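Local coordinates for protein quinone oxidoreductase (PDB 1IZ0) that binds NADPH and probably uses it as electron donor to reduce quinones, at residues R152-L163 / A171-V180; L190-V201 / L207-I217. All coordinates share one frame; numbering follows the deposited sequence.

Contact 1 of 2, residues R152-L163 / A171-V180. With SO4 (sulfate ion), chain B.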
loop_
_atom_site.group_PDB
_atom_site.type_symbol
_atom_site.label_atom_id
_atom_site.label_comp_id
_atom_site.label_asym_id
_atom_site.label_seq_id
_atom_site.Cartn_x
_atom_site.Cartn_y
_atom_site.Cartn_z
ATOM N N ARG A 152 -15.946 -0.102 11.873
ATOM C CA ARG A 152 -16.200 -1.509 12.161
ATOM C C ARG A 152 -15.656 -2.242 10.942
ATOM O O ARG A 152 -16.135 -2.028 9.827
ATOM C CB ARG A 152 -17.702 -1.759 12.308
ATOM C CG ARG A 152 -18.311 -1.169 13.577
ATOM C CD ARG A 152 -19.812 -1.432 13.634
ATOM N NE ARG A 152 -20.128 -2.858 13.526
ATOM C CZ ARG A 152 -21.313 -3.328 13.149
ATOM N NH1 ARG A 152 -22.292 -2.479 12.845
ATOM N NH2 ARG A 152 -21.519 -4.638 13.067
ATOM N N VAL A 153 -14.667 -3.105 11.154
ATOM C CA VAL A 153 -14.018 -3.811 10.050
ATOM C C VAL A 153 -14.367 -5.276 9.837
ATOM O O VAL A 153 -14.344 -6.078 10.772
ATOM C CB VAL A 153 -12.475 -3.731 10.198
ATOM C CG1 VAL A 153 -11.791 -4.413 9.015
ATOM C CG2 VAL A 153 -12.040 -2.277 10.331
ATOM N N LEU A 154 -14.663 -5.615 8.587
ATOM C CA LEU A 154 -14.975 -6.990 8.193
ATOM C C LEU A 154 -13.813 -7.328 7.274
ATOM O O LEU A 154 -13.717 -6.777 6.178
ATOM C CB LEU A 154 -16.280 -7.051 7.391
ATOM C CG LEU A 154 -17.143 -8.316 7.321
ATOM C CD1 LEU A 154 -17.880 -8.304 5.978
ATOM C CD2 LEU A 154 -16.323 -9.587 7.452
ATOM N N ALA A 155 -12.926 -8.210 7.721
ATOM C CA ALA A 155 -11.761 -8.584 6.925
ATOM C C ALA A 155 -12.029 -9.848 6.140
ATOM O O ALA A 155 -12.721 -10.747 6.613
ATOM C CB ALA A 155 -10.540 -8.785 7.833
ATOM N N ALA A 156 -11.481 -9.919 4.936
ATOM C CA ALA A 156 -11.662 -11.099 4.111
ATOM C C ALA A 156 -10.337 -11.487 3.472
ATOM O O ALA A 156 -9.504 -10.629 3.186
ATOM C CB ALA A 156 -12.707 -10.830 3.043
ATOM N N ALA A 157 -10.137 -12.788 3.284
ATOM C CA ALA A 157 -8.928 -13.316 2.659
ATOM C C ALA A 157 -9.301 -14.616 1.947
ATOM O O ALA A 157 -10.432 -15.092 2.069
ATOM C CB ALA A 157 -7.846 -13.570 3.708
ATOM N N SER A 158 -8.356 -15.199 1.218
ATOM C CA SER A 158 -8.625 -16.426 0.473
ATOM C C SER A 158 -8.600 -17.723 1.284
ATOM O O SER A 158 -9.450 -18.591 1.103
ATOM C CB SER A 158 -7.628 -16.558 -0.681
ATOM O OG SER A 158 -6.292 -16.618 -0.196
ATOM N N ARG A 159 -7.628 -17.845 2.177
ATOM C CA ARG A 159 -7.454 -19.055 2.971
ATOM C C ARG A 159 -7.745 -18.818 4.451
ATOM O O ARG A 159 -7.445 -17.754 4.989
ATOM C CB ARG A 159 -6.007 -19.548 2.805
ATOM C CG ARG A 159 -5.837 -21.016 2.433
ATOM C CD ARG A 159 -5.182 -21.838 3.560
ATOM N NE ARG A 159 -6.076 -22.045 4.703
ATOM C CZ ARG A 159 -5.830 -22.873 5.716
ATOM N NH1 ARG A 159 -4.712 -23.584 5.744
ATOM N NH2 ARG A 159 -6.713 -23.006 6.698
ATOM N N PRO A 160 -8.340 -19.812 5.128
ATOM C CA PRO A 160 -8.651 -19.678 6.553
ATOM C C PRO A 160 -7.404 -19.315 7.362
ATOM O O PRO A 160 -7.493 -18.588 8.344
ATOM C CB PRO A 160 -9.185 -21.060 6.916
ATOM C CG PRO A 160 -9.865 -21.493 5.648
ATOM C CD PRO A 160 -8.860 -21.084 4.593
ATOM N N GLU A 161 -6.243 -19.811 6.939
ATOM C CA GLU A 161 -4.997 -19.531 7.650
ATOM C C GLU A 161 -4.549 -18.070 7.551
ATOM O O GLU A 161 -3.604 -17.664 8.224
ATOM C CB GLU A 161 -3.874 -20.433 7.133
ATOM C CG GLU A 161 -3.326 -20.022 5.773
ATOM C CD GLU A 161 -2.162 -20.884 5.327
ATOM O OE1 GLU A 161 -2.370 -22.094 5.094
ATOM O OE2 GLU A 161 -1.035 -20.354 5.210
ATOM N N LYS A 162 -5.217 -17.279 6.717
ATOM C CA LYS A 162 -4.857 -15.867 6.569
ATOM C C LYS A 162 -5.746 -14.943 7.398
ATOM O O LYS A 162 -5.517 -13.733 7.454
ATOM C CB LYS A 162 -4.956 -15.437 5.105
ATOM C CG LYS A 162 -3.937 -16.071 4.185
ATOM C CD LYS A 162 -4.073 -15.515 2.776
ATOM C CE LYS A 162 -2.982 -16.043 1.862
ATOM N NZ LYS A 162 -3.210 -15.605 0.461
ATOM N N LEU A 163 -6.745 -15.517 8.055
ATOM C CA LEU A 163 -7.698 -14.739 8.831
ATOM C C LEU A 163 -7.295 -14.337 10.249
ATOM O O LEU A 163 -7.802 -13.349 10.774
ATOM C CB LEU A 163 -9.026 -15.487 8.865
ATOM C CG LEU A 163 -9.573 -15.838 7.480
ATOM C CD1 LEU A 163 -10.874 -16.609 7.632
ATOM C CD2 LEU A 163 -9.796 -14.560 6.671
ATOM N N ALA A 171 -10.132 -6.450 13.416
ATOM C CA ALA A 171 -11.347 -6.706 12.641
ATOM C C ALA A 171 -12.426 -7.321 13.531
ATOM O O ALA A 171 -12.125 -8.156 14.379
ATOM C CB ALA A 171 -11.046 -7.633 11.474
ATOM N N GLU A 172 -13.675 -6.900 13.330
ATOM C CA GLU A 172 -14.821 -7.402 14.100
ATOM C C GLU A 172 -15.060 -8.864 13.727
ATOM O O GLU A 172 -15.416 -9.689 14.570
ATOM C CB GLU A 172 -16.058 -6.539 13.800
ATOM C CG GLU A 172 -17.346 -6.950 14.509
ATOM C CD GLU A 172 -18.457 -5.895 14.379
ATOM O OE1 GLU A 172 -19.639 -6.278 14.240
ATOM O OE2 GLU A 172 -18.158 -4.682 14.433
ATOM N N GLU A 173 -14.865 -9.181 12.454
ATOM C CA GLU A 173 -15.004 -10.549 11.968
ATOM C C GLU A 173 -14.054 -10.683 10.795
ATOM O O GLU A 173 -13.738 -9.688 10.139
ATOM C CB GLU A 173 -16.431 -10.846 11.502
ATOM C CG GLU A 173 -17.459 -10.942 12.622
ATOM C CD GLU A 173 -18.774 -11.550 12.153
ATOM O OE1 GLU A 173 -19.319 -11.086 11.129
ATOM O OE2 GLU A 173 -19.267 -12.490 12.810
ATOM N N ALA A 174 -13.590 -11.901 10.547
ATOM C CA ALA A 174 -12.687 -12.179 9.433
ATOM C C ALA A 174 -13.322 -13.338 8.677
ATOM O O ALA A 174 -13.815 -14.276 9.299
ATOM C CB ALA A 174 -11.302 -12.568 9.948
ATOM N N ALA A 175 -13.324 -13.285 7.349
ATOM C CA ALA A 175 -13.958 -14.351 6.585
ATOM C C ALA A 175 -13.311 -14.638 5.237
ATOM O O ALA A 175 -12.632 -13.789 4.671
ATOM C CB ALA A 175 -15.427 -14.016 6.385
ATOM N N THR A 176 -13.520 -15.848 4.725
ATOM C CA THR A 176 -12.973 -16.204 3.426
ATOM C C THR A 176 -13.893 -15.541 2.408
ATOM O O THR A 176 -15.045 -15.225 2.717
ATOM C CB THR A 176 -12.984 -17.722 3.199
ATOM O OG1 THR A 176 -14.324 -18.204 3.328
ATOM C CG2 THR A 176 -12.089 -18.428 4.217
ATOM N N TYR A 177 -13.394 -15.321 1.199
ATOM C CA TYR A 177 -14.205 -14.668 0.184
ATOM C C TYR A 177 -15.559 -15.334 -0.034
ATOM O O TYR A 177 -16.568 -14.658 -0.219
ATOM C CB TYR A 177 -13.427 -14.586 -1.136
ATOM C CG TYR A 177 -12.192 -13.714 -1.035
ATOM C CD1 TYR A 177 -12.274 -12.419 -0.526
ATOM C CD2 TYR A 177 -10.939 -14.185 -1.437
ATOM C CE1 TYR A 177 -11.145 -11.611 -0.418
ATOM C CE2 TYR A 177 -9.799 -13.383 -1.328
ATOM C CZ TYR A 177 -9.909 -12.098 -0.817
ATOM O OH TYR A 177 -8.786 -11.294 -0.696
ATOM N N ALA A 178 -15.593 -16.659 0.008
ATOM C CA ALA A 178 -16.839 -17.386 -0.212
ATOM C C ALA A 178 -17.916 -17.059 0.824
ATOM O O ALA A 178 -19.113 -17.090 0.514
ATOM C CB ALA A 178 -16.566 -18.892 -0.222
ATOM N N GLU A 179 -17.502 -16.743 2.048
ATOM C CA GLU A 179 -18.471 -16.443 3.101
ATOM C C GLU A 179 -18.779 -14.963 3.328
ATOM O O GLU A 179 -19.639 -14.631 4.140
ATOM C CB GLU A 179 -18.035 -17.106 4.415
ATOM C CG GLU A 179 -16.535 -17.102 4.656
ATOM C CD GLU A 179 -16.113 -18.080 5.748
ATOM O OE1 GLU A 179 -16.617 -19.223 5.739
ATOM O OE2 GLU A 179 -15.273 -17.714 6.603
ATOM N N VAL A 180 -18.098 -14.080 2.603
ATOM C CA VAL A 180 -18.335 -12.645 2.745
ATOM C C VAL A 180 -19.801 -12.255 2.500
ATOM O O VAL A 180 -20.370 -11.445 3.243
ATOM C CB VAL A 180 -17.415 -11.825 1.789
ATOM C CG1 VAL A 180 -17.969 -10.402 1.595
ATOM C CG2 VAL A 180 -16.009 -11.740 2.380
HETATM S S SO4 B . -5.628 -13.084 -0.764
HETATM O O1 SO4 B . -4.389 -12.091 -0.407
HETATM O O2 SO4 B . -6.296 -13.324 0.501
HETATM O O3 SO4 B . -6.405 -12.525 -1.657
HETATM O O4 SO4 B . -4.956 -14.290 -1.182
#

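Contact 2 of 2, residues L190-V201 / L207-I217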
loop_
_atom_site.group_PDB
_atom_site.type_symbol
_atom_site.label_atom_id
_atom_site.label_comp_id
_atom_site.label_asym_id
_atom_site.label_seq_id
_atom_site.Cartn_x
_atom_site.Cartn_y
_atom_site.Cartn_z
ATOM N N LEU A 190 -22.784 -3.401 4.031
ATOM C CA LEU A 190 -21.640 -2.566 4.340
ATOM C C LEU A 190 -21.799 -1.130 3.859
ATOM O O LEU A 190 -22.510 -0.858 2.886
ATOM C CB LEU A 190 -20.384 -3.181 3.721
ATOM C CG LEU A 190 -20.176 -4.644 4.116
ATOM C CD1 LEU A 190 -19.073 -5.246 3.281
ATOM C CD2 LEU A 190 -19.847 -4.729 5.603
ATOM N N ASP A 191 -21.134 -0.222 4.564
ATOM C CA ASP A 191 -21.142 1.196 4.234
ATOM C C ASP A 191 -20.019 1.460 3.232
ATOM O O ASP A 191 -20.158 2.284 2.328
ATOM C CB ASP A 191 -20.901 2.040 5.497
ATOM C CG ASP A 191 -22.043 1.937 6.497
ATOM O OD1 ASP A 191 -23.186 2.248 6.110
ATOM O OD2 ASP A 191 -21.803 1.548 7.667
ATOM N N LEU A 192 -18.909 0.748 3.405
ATOM C CA LEU A 192 -17.742 0.898 2.545
ATOM C C LEU A 192 -17.079 -0.424 2.167
ATOM O O LEU A 192 -17.108 -1.401 2.918
ATOM C CB LEU A 192 -16.673 1.762 3.228
ATOM C CG LEU A 192 -16.913 3.230 3.571
ATOM C CD1 LEU A 192 -17.643 3.343 4.887
ATOM C CD2 LEU A 192 -15.575 3.936 3.687
ATOM N N VAL A 193 -16.463 -0.433 0.995
ATOM C CA VAL A 193 -15.736 -1.591 0.516
ATOM C C VAL A 193 -14.447 -1.084 -0.127
ATOM O O VAL A 193 -14.486 -0.179 -0.963
ATOM C CB VAL A 193 -16.535 -2.382 -0.545
ATOM C CG1 VAL A 193 -15.649 -3.473 -1.145
ATOM C CG2 VAL A 193 -17.783 -3.003 0.085
ATOM N N LEU A 194 -13.311 -1.629 0.300
ATOM C CA LEU A 194 -12.022 -1.254 -0.277
ATOM C C LEU A 194 -11.725 -2.396 -1.226
ATOM O O LEU A 194 -11.304 -3.470 -0.807
ATOM C CB LEU A 194 -10.936 -1.150 0.802
ATOM C CG LEU A 194 -11.120 -0.041 1.847
ATOM C CD1 LEU A 194 -9.926 -0.024 2.807
ATOM C CD2 LEU A 194 -11.251 1.307 1.158
ATOM N N GLU A 195 -11.984 -2.156 -2.508
ATOM C CA GLU A 195 -11.807 -3.147 -3.564
ATOM C C GLU A 195 -10.416 -3.271 -4.159
ATOM O O GLU A 195 -9.937 -2.336 -4.800
ATOM C CB GLU A 195 -12.771 -2.836 -4.705
ATOM C CG GLU A 195 -14.011 -3.691 -4.740
ATOM C CD GLU A 195 -13.696 -5.126 -5.068
ATOM O OE1 GLU A 195 -12.977 -5.362 -6.063
ATOM O OE2 GLU A 195 -14.168 -6.016 -4.337
ATOM N N VAL A 196 -9.783 -4.428 -3.971
ATOM C CA VAL A 196 -8.457 -4.682 -4.544
ATOM C C VAL A 196 -8.505 -5.931 -5.428
ATOM O O VAL A 196 -7.620 -6.156 -6.246
ATOM C CB VAL A 196 -7.375 -4.879 -3.454
ATOM C CG1 VAL A 196 -7.148 -3.571 -2.711
ATOM C CG2 VAL A 196 -7.798 -5.982 -2.482
ATOM N N ARG A 197 -9.552 -6.734 -5.261
ATOM C CA ARG A 197 -9.737 -7.950 -6.052
ATOM C C ARG A 197 -10.084 -7.543 -7.488
ATOM O O ARG A 197 -9.506 -8.058 -8.450
ATOM C CB ARG A 197 -10.862 -8.795 -5.449
ATOM C CG ARG A 197 -10.579 -9.283 -4.032
ATOM C CD ARG A 197 -9.966 -10.677 -4.027
ATOM N NE ARG A 197 -10.966 -11.699 -4.325
ATOM C CZ ARG A 197 -10.683 -12.964 -4.622
ATOM N NH1 ARG A 197 -9.420 -13.376 -4.667
ATOM N NH2 ARG A 197 -11.666 -13.819 -4.880
ATOM N N GLY A 198 -11.040 -6.624 -7.619
ATOM C CA GLY A 198 -11.436 -6.114 -8.924
ATOM C C GLY A 198 -12.203 -7.001 -9.892
ATOM O O GLY A 198 -12.744 -6.503 -10.885
ATOM N N LYS A 199 -12.260 -8.302 -9.622
ATOM C CA LYS A 199 -12.964 -9.233 -10.503
ATOM C C LYS A 199 -14.463 -8.938 -10.584
ATOM O O LYS A 199 -14.897 -8.062 -11.335
ATOM C CB LYS A 199 -12.737 -10.672 -10.031
ATOM N N GLU A 200 -15.248 -9.679 -9.808
ATOM C CA GLU A 200 -16.698 -9.513 -9.793
ATOM C C GLU A 200 -17.119 -8.304 -8.955
ATOM O O GLU A 200 -17.806 -8.447 -7.944
ATOM C CB GLU A 200 -17.354 -10.783 -9.253
ATOM N N VAL A 201 -16.709 -7.113 -9.385
ATOM C CA VAL A 201 -17.037 -5.882 -8.672
ATOM C C VAL A 201 -18.542 -5.707 -8.480
ATOM O O VAL A 201 -18.982 -5.106 -7.502
ATOM C CB VAL A 201 -16.472 -4.651 -9.409
ATOM C CG1 VAL A 201 -16.834 -3.379 -8.662
ATOM C CG2 VAL A 201 -14.965 -4.774 -9.528
ATOM N N LEU A 207 -23.005 -6.025 -1.774
ATOM C CA LEU A 207 -22.763 -6.128 -0.334
ATOM C C LEU A 207 -23.046 -4.815 0.380
ATOM O O LEU A 207 -23.152 -4.774 1.606
ATOM C CB LEU A 207 -21.301 -6.496 -0.069
ATOM C CG LEU A 207 -20.679 -7.669 -0.830
ATOM C CD1 LEU A 207 -19.178 -7.705 -0.560
ATOM C CD2 LEU A 207 -21.344 -8.969 -0.412
ATOM N N LEU A 208 -23.151 -3.739 -0.393
ATOM C CA LEU A 208 -23.375 -2.412 0.168
ATOM C C LEU A 208 -24.795 -2.090 0.596
ATOM O O LEU A 208 -25.762 -2.529 -0.021
ATOM C CB LEU A 208 -22.912 -1.346 -0.830
ATOM C CG LEU A 208 -21.413 -1.301 -1.136
ATOM C CD1 LEU A 208 -21.168 -0.479 -2.395
ATOM C CD2 LEU A 208 -20.670 -0.712 0.064
ATOM N N ALA A 209 -24.904 -1.308 1.667
ATOM C CA ALA A 209 -26.195 -0.859 2.172
ATOM C C ALA A 209 -26.443 0.516 1.543
ATOM O O ALA A 209 -25.557 1.067 0.890
ATOM C CB ALA A 209 -26.157 -0.740 3.697
ATOM N N HIS A 210 -27.642 1.064 1.736
ATOM C CA HIS A 210 -27.982 2.373 1.184
ATOM C C HIS A 210 -26.898 3.400 1.517
ATOM O O HIS A 210 -26.441 3.490 2.655
ATOM C CB HIS A 210 -29.344 2.848 1.733
ATOM N N GLY A 211 -26.497 4.178 0.516
ATOM C CA GLY A 211 -25.466 5.179 0.730
ATOM C C GLY A 211 -24.056 4.608 0.732
ATOM O O GLY A 211 -23.084 5.329 0.984
ATOM N N GLY A 212 -23.936 3.319 0.433
ATOM C CA GLY A 212 -22.630 2.681 0.446
ATOM C C GLY A 212 -21.652 3.136 -0.618
ATOM O O GLY A 212 -22.047 3.622 -1.679
ATOM N N ARG A 213 -20.359 3.004 -0.338
ATOM C CA ARG A 213 -19.372 3.385 -1.333
ATOM C C ARG A 213 -18.218 2.409 -1.465
ATOM O O ARG A 213 -17.644 1.944 -0.472
ATOM C CB ARG A 213 -18.843 4.808 -1.089
ATOM C CG ARG A 213 -18.656 5.204 0.354
ATOM C CD ARG A 213 -19.636 6.303 0.744
ATOM N NE ARG A 213 -20.509 5.869 1.833
ATOM C CZ ARG A 213 -20.250 6.027 3.130
ATOM N NH1 ARG A 213 -19.130 6.623 3.535
ATOM N NH2 ARG A 213 -21.124 5.582 4.026
ATOM N N LEU A 214 -17.901 2.098 -2.719
ATOM C CA LEU A 214 -16.821 1.193 -3.067
ATOM C C LEU A 214 -15.640 1.997 -3.610
ATOM O O LEU A 214 -15.807 2.840 -4.497
ATOM C CB LEU A 214 -17.303 0.194 -4.125
ATOM C CG LEU A 214 -16.323 -0.914 -4.540
ATOM C CD1 LEU A 214 -17.091 -2.217 -4.708
ATOM C CD2 LEU A 214 -15.598 -0.530 -5.835
ATOM N N VAL A 215 -14.454 1.740 -3.063
ATOM C CA VAL A 215 -13.244 2.418 -3.497
ATOM C C VAL A 215 -12.461 1.417 -4.332
ATOM O O VAL A 215 -12.004 0.398 -3.824
ATOM C CB VAL A 215 -12.382 2.861 -2.300
ATOM C CG1 VAL A 215 -11.162 3.610 -2.793
ATOM C CG2 VAL A 215 -13.200 3.746 -1.365
ATOM N N TYR A 216 -12.318 1.698 -5.620
ATOM C CA TYR A 216 -11.607 0.789 -6.500
ATOM C C TYR A 216 -10.112 1.075 -6.482
ATOM O O TYR A 216 -9.637 2.031 -7.096
ATOM C CB TYR A 216 -12.168 0.911 -7.914
ATOM C CG TYR A 216 -11.839 -0.256 -8.810
ATOM C CD1 TYR A 216 -10.629 -0.311 -9.504
ATOM C CD2 TYR A 216 -12.747 -1.303 -8.977
ATOM C CE1 TYR A 216 -10.331 -1.380 -10.352
ATOM C CE2 TYR A 216 -12.461 -2.377 -9.818
ATOM C CZ TYR A 216 -11.253 -2.409 -10.505
ATOM O OH TYR A 216 -10.972 -3.459 -11.352
ATOM N N ILE A 217 -9.377 0.235 -5.760
ATOM C CA ILE A 217 -7.933 0.373 -5.631
ATOM C C ILE A 217 -7.201 -0.711 -6.421
ATOM O O ILE A 217 -6.025 -0.556 -6.751
ATOM C CB ILE A 217 -7.506 0.280 -4.157
ATOM C CG1 ILE A 217 -8.255 1.329 -3.340
ATOM C CG2 ILE A 217 -6.003 0.484 -4.038
ATOM C CD1 ILE A 217 -8.077 1.189 -1.846
HETATM O O HOH W 1 -23.852 3.562 3.833
#

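Contact 1 of 2, residues R152-L163 / A171-V180
The Tyr177 ring lies against the end of strand 152-157: the backbone oxygen of Ala157 sits over one face, offset toward the rim, while a sulfate oxygen comes in at the ring's edge. Its CG stands anti to the carbonyl carbon (chi1 -64°), which swings the phenol across the C-terminal end of strand 152-157 until Tyr177 OH reaches sulfate O3 at 2.8 Å. Two more residues hold the ion: Ser158 gives its backbone N to O2 and its hydroxyl to O4, and Lys162 NZ stretches an extended chain to O4 at 2.7 Å. At the far end the Arg152 guanidinium and the Glu172 carboxylate lie almost coplanar, 11° apart, in a side-on double grip, Arg152 NE meeting the syn lone pair of Glu172 OE2 at 2.8 Å and NH2 bonding OE1. Were Arg152 an alanine, the Glu172 carboxylate would probably lose its charged mate and be free to turn. Between these ends the parallel strands 152-157 and 173-176 exchange backbone bonds, Ala155 N to Glu173 O and Ala175 N to Ala155 O among them. Small side chains keep the packing close: Ala156 CB presses on Val180 CG2 at 3.5 Å, and Leu163 CB touches Ala174 CB. The pair belongs to a beta-alpha-beta unit of the Rossmann-type domain, joined through helix 164-168. Ser158, Lys162 and Tyr177 all contact NADPH in this protein, so a pocket that gathers a sulfate by one amine, two hydroxyls and an amide N-H is consistent with a seat for a phosphate of the cofactor.

Contact 2 of 2, residues L190-V201 / L207-I217
Leu214 drives its branched end into the hollow beside Glu195, CD1 lying 3.4 Å from Glu195 CG, and Val193 CG1 and Val201 CG1 close in on the same methyl. With CG anti to the backbone N (chi1 -176°), Leu214 leans across toward the neighbouring strand. Further along this face Val201 CG2 meets the Tyr216 ring at its edge, 3.5 Å from CE2, crossing at about a right angle. Gly198 lies beside the same ring, where a CB would clash with the tyrosine hydroxyl. On the same side Val193 CG2 abuts Leu208 CD2 of strand 208-209 at 3.7 Å. The face bearing Leu192, Leu194, Arg213 and Val215 is shaped differently: Leu194 CD2 lies alongside Val215, and the Leu192 isobutyl group rests over one face of the Arg213 guanidinium, CD1 3.8 Å from NH1. Arg213 bends at chi2 and chi3, its NE bonding Gly211 O at 2.8 Å and its NH2 salt-bridged to Glu127. Strands 192-195 and 212-216 run parallel, 13° apart, in the sheet of the Rossmann-type domain; one rung, Val215 N to Val193 O, is nearly straight at 174°. Asp191 lies near Arg213 but beyond a salt bridge; its OD2 takes the backbone N-H of Lys128, and a water donates to Asp191 OD1 and His210 O, linking that corner to the turn. Glu195, though buried, is provided for: OE1 takes the N-H of Gly198 at 2.8 Å, and OE2 meets Ser204 and Gln132. Thus the middle is mainly apolar, a buried carboxylate braces the turn after strand 192-195, and the Arg213 and Asp191 charges sit at the strands' N-terminal end.

How the contacts relate
Both contacts pair parallel strands of one six-stranded sheet in the Rossmann-type domain, their centres about 15 Å apart, with strand 128-131 between them. Contact 1 includes the outermost strand 173-176, so more of its residues are exposed; its middle is lined with alanines, and charged or polar groups sit at its ends. Contact 2 lies further in and is more buried, relying on larger branched side chains. They meet where Val180 packs on Leu207 and Leu154 on Leu190, and where Arg197 makes a cation-pi contact with Tyr177. Each supplies NADPH-binding residues near its C-terminal strand ends: three polar ones in contact 1, the apolar Ile217 in contact 2.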